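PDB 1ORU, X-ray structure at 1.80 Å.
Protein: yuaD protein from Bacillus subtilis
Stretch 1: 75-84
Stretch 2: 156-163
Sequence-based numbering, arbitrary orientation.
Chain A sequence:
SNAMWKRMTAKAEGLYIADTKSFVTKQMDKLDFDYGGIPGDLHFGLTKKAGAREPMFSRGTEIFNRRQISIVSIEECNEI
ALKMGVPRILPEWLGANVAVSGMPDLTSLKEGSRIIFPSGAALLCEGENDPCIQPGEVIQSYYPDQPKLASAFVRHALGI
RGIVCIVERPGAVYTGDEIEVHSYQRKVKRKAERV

Stretch 1, residues 75-84: EECNEIALKM
Stretch 2 156-163: HALGIRGI

Residues 75-84 are α-helical, with i to i-4 backbone hydrogen bonds such as Ile80 N to Glu76 O (2.9 Å); residues 156-163 pass over one side of this helix, mostly as loop, burying 506 Å² in total. The two stretches run in opposite senses: CA-CA distances are 6.1 Å for Lys83-His156, 5.7 Å for Ile80-Ala157 and 5.6 Å for Glu76-Ile160. His156 (chi1 m, chi2 117°) points toward the helix, Lys83 O over one face of its ring. His156 O accepts the hydrogen bond from Lys83 NZ (2.7 Å); Lys83 is m, t, p, t, its CE 3.4 Å from His156 CD2. Ala157, buried and sideways, brings CB within 3.9 Å of CD1 of buried Ile80 (m, t), whose sideways side chain ends nearer. A type II turn follows, closed by Ile160 N to Ala157 O (2.9 Å). Leu158 points away, but a water oxygen donates to Leu158 O (2.8 Å) and accepts from Lys83 NZ (3.1 Å). Gly159 (88/-6) and Gly162 (96/-171) adopt angles that call for glycine. Ile160 (p, t; -144/30) points toward the helix: Ile160 CD1 packs 3.6 Å from Ile80 CG1 and 3.9 Å from Lys83 CD, while Ile160 O lies 3.5 Å from CB of buried Glu76 (m, t), whose carboxylate oxygens are hydrogen-bonded elsewhere in the structure. Arg161 (-100/6) turns away. Ile163, in β conformation, makes no contact with the helix stretch.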

ATOM      1  N   GLU A  75       4.957 -16.344  16.807  1.00 16.19           N
ATOM      2  CA  GLU A  75       3.705 -16.757  17.426  1.00 17.21           C
ATOM      3  C   GLU A  75       2.716 -17.350  16.421  1.00 17.01           C
ATOM      4  O   GLU A  75       2.137 -18.409  16.671  1.00 16.78           O
ATOM      5  CB  GLU A  75       3.038 -15.586  18.150  1.00 16.18           C
ATOM      6  CG  GLU A  75       3.785 -15.042  19.357  1.00 17.79           C
ATOM      7  CD  GLU A  75       4.839 -14.013  18.988  1.00 19.64           C
ATOM      8  OE1 GLU A  75       4.727 -13.410  17.899  1.00 19.55           O
ATOM      9  OE2 GLU A  75       5.769 -13.790  19.795  1.00 17.72           O
ATOM     10  N   GLU A  76       2.516 -16.675  15.290  1.00 16.55           N
ATOM     11  CA  GLU A  76       1.585 -17.183  14.287  1.00 16.89           C
ATOM     12  C   GLU A  76       2.105 -18.459  13.615  1.00 17.31           C
ATOM     13  O   GLU A  76       1.321 -19.350  13.275  1.00 17.95           O
ATOM     14  CB  GLU A  76       1.263 -16.097  13.243  1.00 17.06           C
ATOM     15  CG  GLU A  76       0.523 -14.888  13.841  1.00 17.39           C
ATOM     16  CD  GLU A  76      -0.028 -13.923  12.798  1.00 18.86           C
ATOM     17  OE1 GLU A  76       0.655 -13.682  11.781  1.00 18.26           O
ATOM     18  OE2 GLU A  76      -1.146 -13.391  13.004  1.00 20.06           O
ATOM     19  N   CYS A  77       3.418 -18.562  13.434  1.00 18.05           N
ATOM     20  CA  CYS A  77       3.986 -19.764  12.825  1.00 18.59           C
ATOM     21  C   CYS A  77       3.727 -20.958  13.735  1.00 19.30           C
ATOM     22  O   CYS A  77       3.453 -22.057  13.255  1.00 19.00           O
ATOM     23  CB  CYS A  77       5.493 -19.611  12.599  1.00 18.70           C
ATOM     24  SG  CYS A  77       5.930 -18.582  11.182  1.00 19.32           S
ATOM     25  N   ASN A  78       3.824 -20.740  15.045  1.00 19.82           N
ATOM     26  CA  ASN A  78       3.570 -21.806  16.012  1.00 21.47           C
ATOM     27  C   ASN A  78       2.097 -22.177  15.927  1.00 22.47           C
ATOM     28  O   ASN A  78       1.720 -23.349  16.071  1.00 22.37           O
ATOM     29  CB  ASN A  78       3.898 -21.337  17.434  1.00 23.51           C
ATOM     30  CG  ASN A  78       5.392 -21.221  17.684  1.00 26.60           C
ATOM     31  OD1 ASN A  78       5.821 -20.725  18.729  1.00 29.29           O
ATOM     32  ND2 ASN A  78       6.193 -21.682  16.730  1.00 26.16           N
ATOM     33  N   GLU A  79       1.264 -21.171  15.687  1.00 20.61           N
ATOM     34  CA  GLU A  79      -0.170 -21.382  15.578  1.00 22.56           C
ATOM     35  C   GLU A  79      -0.468 -22.268  14.374  1.00 21.26           C
ATOM     36  O   GLU A  79      -1.289 -23.182  14.459  1.00 21.97           O
ATOM     37  CB  GLU A  79      -0.892 -20.043  15.435  1.00 25.77           C
ATOM     38  CG  GLU A  79      -2.300 -20.054  15.992  1.00 29.60           C
ATOM     39  CD  GLU A  79      -2.999 -18.718  15.840  1.00 32.20           C
ATOM     40  OE1 GLU A  79      -2.337 -17.671  16.021  1.00 31.38           O
ATOM     41  OE2 GLU A  79      -4.216 -18.719  15.550  1.00 33.40           O
ATOM     42  N   ILE A  80       0.200 -22.000  13.256  1.00 20.99           N
ATOM     43  CA  ILE A  80       0.010 -22.799  12.053  1.00 20.50           C
ATOM     44  C   ILE A  80       0.439 -24.238  12.357  1.00 22.59           C
ATOM     45  O   ILE A  80      -0.277 -25.188  12.027  1.00 22.19           O
ATOM     46  CB  ILE A  80       0.856 -22.255  10.868  1.00 20.44           C
ATOM     47  CG1 ILE A  80       0.349 -20.869  10.453  1.00 18.64           C
ATOM     48  CG2 ILE A  80       0.791 -23.220   9.687  1.00 19.18           C
ATOM     49  CD1 ILE A  80       1.179 -20.207   9.345  1.00 17.35           C
ATOM     50  N   ALA A  81       1.601 -24.389  12.994  1.00 22.54           N
ATOM     51  CA  ALA A  81       2.126 -25.712  13.336  1.00 24.50           C
ATOM     52  C   ALA A  81       1.091 -26.528  14.100  1.00 25.99           C
ATOM     53  O   ALA A  81       0.820 -27.678  13.755  1.00 25.02           O
ATOM     54  CB  ALA A  81       3.406 -25.580  14.164  1.00 24.45           C
ATOM     55  N   LEU A  82       0.511 -25.931  15.136  1.00 27.92           N
ATOM     56  CA  LEU A  82      -0.497 -26.620  15.931  1.00 31.67           C
ATOM     57  C   LEU A  82      -1.698 -27.042  15.094  1.00 31.78           C
ATOM     58  O   LEU A  82      -2.150 -28.183  15.179  1.00 31.47           O
ATOM     59  CB  LEU A  82      -0.973 -25.733  17.082  1.00 34.65           C
ATOM     60  CG  LEU A  82      -0.237 -25.878  18.414  1.00 38.79           C
ATOM     61  CD1 LEU A  82       1.235 -25.541  18.247  1.00 40.67           C
ATOM     62  CD2 LEU A  82      -0.889 -24.964  19.435  1.00 41.20           C
ATOM     63  N   LYS A  83      -2.211 -26.122  14.285  1.00 30.74           N
ATOM     64  CA  LYS A  83      -3.368 -26.416  13.450  1.00 30.60           C
ATOM     65  C   LYS A  83      -3.082 -27.512  12.425  1.00 30.57           C
ATOM     66  O   LYS A  83      -3.975 -28.270  12.057  1.00 31.69           O
ATOM     67  CB  LYS A  83      -3.848 -25.137  12.756  1.00 29.24           C
ATOM     68  CG  LYS A  83      -4.338 -24.072  13.735  1.00 29.90           C
ATOM     69  CD  LYS A  83      -4.671 -22.750  13.052  1.00 31.40           C
ATOM     70  CE  LYS A  83      -5.861 -22.865  12.113  1.00 34.53           C
ATOM     71  NZ  LYS A  83      -6.136 -21.570  11.405  1.00 36.59           N
HETATM   72  N   MSE A  84      -1.835 -27.607  11.975  1.00 29.89           N
HETATM   73  CA  MSE A  84      -1.469 -28.625  10.999  1.00 28.40           C
HETATM   74  C   MSE A  84      -1.055 -29.942  11.651  1.00 29.28           C
HETATM   75  O   MSE A  84      -0.925 -30.966  10.976  1.00 29.91           O
HETATM   76  CB  MSE A  84      -0.327 -28.127  10.123  1.00 27.76           C
HETATM   77  CG  MSE A  84      -0.717 -27.003   9.177  1.00 26.19           C
HETATM   78 SE   MSE A  84       0.777 -26.489   8.121  0.94 26.64          SE
HETATM   79  CE  MSE A  84       0.839 -28.025   6.928  1.00 24.07           C
ATOM     80  N   HIS A 156      -5.309 -23.877   7.040  1.00 29.98           N
ATOM     81  CA  HIS A 156      -5.022 -23.380   8.376  1.00 28.23           C
ATOM     82  C   HIS A 156      -4.145 -22.136   8.495  1.00 25.25           C
ATOM     83  O   HIS A 156      -4.113 -21.515   9.553  1.00 24.00           O
ATOM     84  CB  HIS A 156      -4.433 -24.508   9.226  1.00 31.33           C
ATOM     85  CG  HIS A 156      -5.402 -25.615   9.511  1.00 34.41           C
ATOM     86  ND1 HIS A 156      -5.215 -26.905   9.063  1.00 36.16           N
ATOM     87  CD2 HIS A 156      -6.568 -25.621  10.199  1.00 35.50           C
ATOM     88  CE1 HIS A 156      -6.223 -27.658   9.463  1.00 35.63           C
ATOM     89  NE2 HIS A 156      -7.058 -26.903  10.154  1.00 36.60           N
ATOM     90  N   ALA A 157      -3.451 -21.766   7.425  1.00 22.78           N
ATOM     91  CA  ALA A 157      -2.576 -20.596   7.467  1.00 22.86           C
ATOM     92  C   ALA A 157      -3.321 -19.295   7.162  1.00 22.35           C
ATOM     93  O   ALA A 157      -2.831 -18.204   7.457  1.00 19.89           O
ATOM     94  CB  ALA A 157      -1.418 -20.779   6.489  1.00 23.07           C
ATOM     95  N   LEU A 158      -4.504 -19.411   6.569  1.00 23.16           N
ATOM     96  CA  LEU A 158      -5.295 -18.233   6.233  1.00 24.22           C
ATOM     97  C   LEU A 158      -5.540 -17.379   7.473  1.00 24.21           C
ATOM     98  O   LEU A 158      -6.030 -17.871   8.491  1.00 23.51           O
ATOM     99  CB  LEU A 158      -6.637 -18.643   5.621  1.00 25.25           C
ATOM    100  CG  LEU A 158      -7.531 -17.480   5.181  1.00 27.17           C
ATOM    101  CD1 LEU A 158      -6.832 -16.689   4.086  1.00 26.22           C
ATOM    102  CD2 LEU A 158      -8.864 -18.015   4.682  1.00 27.42           C
ATOM    103  N   GLY A 159      -5.183 -16.099   7.382  1.00 24.38           N
ATOM    104  CA  GLY A 159      -5.377 -15.190   8.496  1.00 23.06           C
ATOM    105  C   GLY A 159      -4.235 -15.140   9.495  1.00 22.79           C
ATOM    106  O   GLY A 159      -4.259 -14.326  10.417  1.00 23.70           O
ATOM    107  N   ILE A 160      -3.244 -16.013   9.330  1.00 20.87           N
ATOM    108  CA  ILE A 160      -2.094 -16.051  10.229  1.00 19.60           C
ATOM    109  C   ILE A 160      -0.816 -16.381   9.470  1.00 18.78           C
ATOM    110  O   ILE A 160       0.111 -16.965  10.026  1.00 19.08           O
ATOM    111  CB  ILE A 160      -2.270 -17.105  11.364  1.00 20.73           C
ATOM    112  CG1 ILE A 160      -2.543 -18.489  10.766  1.00 20.24           C
ATOM    113  CG2 ILE A 160      -3.395 -16.690  12.295  1.00 19.02           C
ATOM    114  CD1 ILE A 160      -2.717 -19.593  11.821  1.00 21.41           C
ATOM    115  N   ARG A 161      -0.754 -15.995   8.202  1.00 17.44           N
ATOM    116  CA  ARG A 161       0.426 -16.297   7.409  1.00 16.43           C
ATOM    117  C   ARG A 161       1.376 -15.105   7.274  1.00 16.16           C
ATOM    118  O   ARG A 161       2.366 -15.176   6.549  1.00 17.21           O
ATOM    119  CB  ARG A 161       0.010 -16.816   6.028  1.00 18.12           C
ATOM    120  CG  ARG A 161       1.143 -17.452   5.230  1.00 16.16           C
ATOM    121  CD  ARG A 161       1.302 -16.756   3.900  1.00 18.40           C
ATOM    122  NE  ARG A 161       2.392 -17.292   3.086  1.00 16.31           N
ATOM    123  CZ  ARG A 161       3.688 -17.140   3.344  1.00 18.33           C
ATOM    124  NH1 ARG A 161       4.094 -16.463   4.418  1.00 17.69           N
ATOM    125  NH2 ARG A 161       4.584 -17.641   2.505  1.00 17.38           N
ATOM    126  N   GLY A 162       1.084 -14.014   7.974  1.00 14.51           N
ATOM    127  CA  GLY A 162       1.961 -12.855   7.908  1.00 14.06           C
ATOM    128  C   GLY A 162       1.560 -11.771   6.919  1.00 13.78           C
ATOM    129  O   GLY A 162       0.481 -11.814   6.327  1.00 13.55           O
ATOM    130  N   ILE A 163       2.459 -10.809   6.726  1.00 12.84           N
ATOM    131  CA  ILE A 163       2.218  -9.678   5.839  1.00 13.14           C
ATOM    132  C   ILE A 163       3.369  -9.434   4.871  1.00 13.09           C
ATOM    133  O   ILE A 163       4.439 -10.045   4.978  1.00 13.17           O
ATOM    134  CB  ILE A 163       2.033  -8.384   6.664  1.00 12.61           C
ATOM    135  CG1 ILE A 163       3.334  -8.073   7.428  1.00 13.48           C
ATOM    136  CG2 ILE A 163       0.874  -8.551   7.640  1.00 13.61           C
ATOM    137  CD1 ILE A 163       3.289  -6.828   8.307  1.00 13.84           C
TER
HETATM  138  O   HOH W   1      -7.234 -20.438   8.777  1.00 30.11           O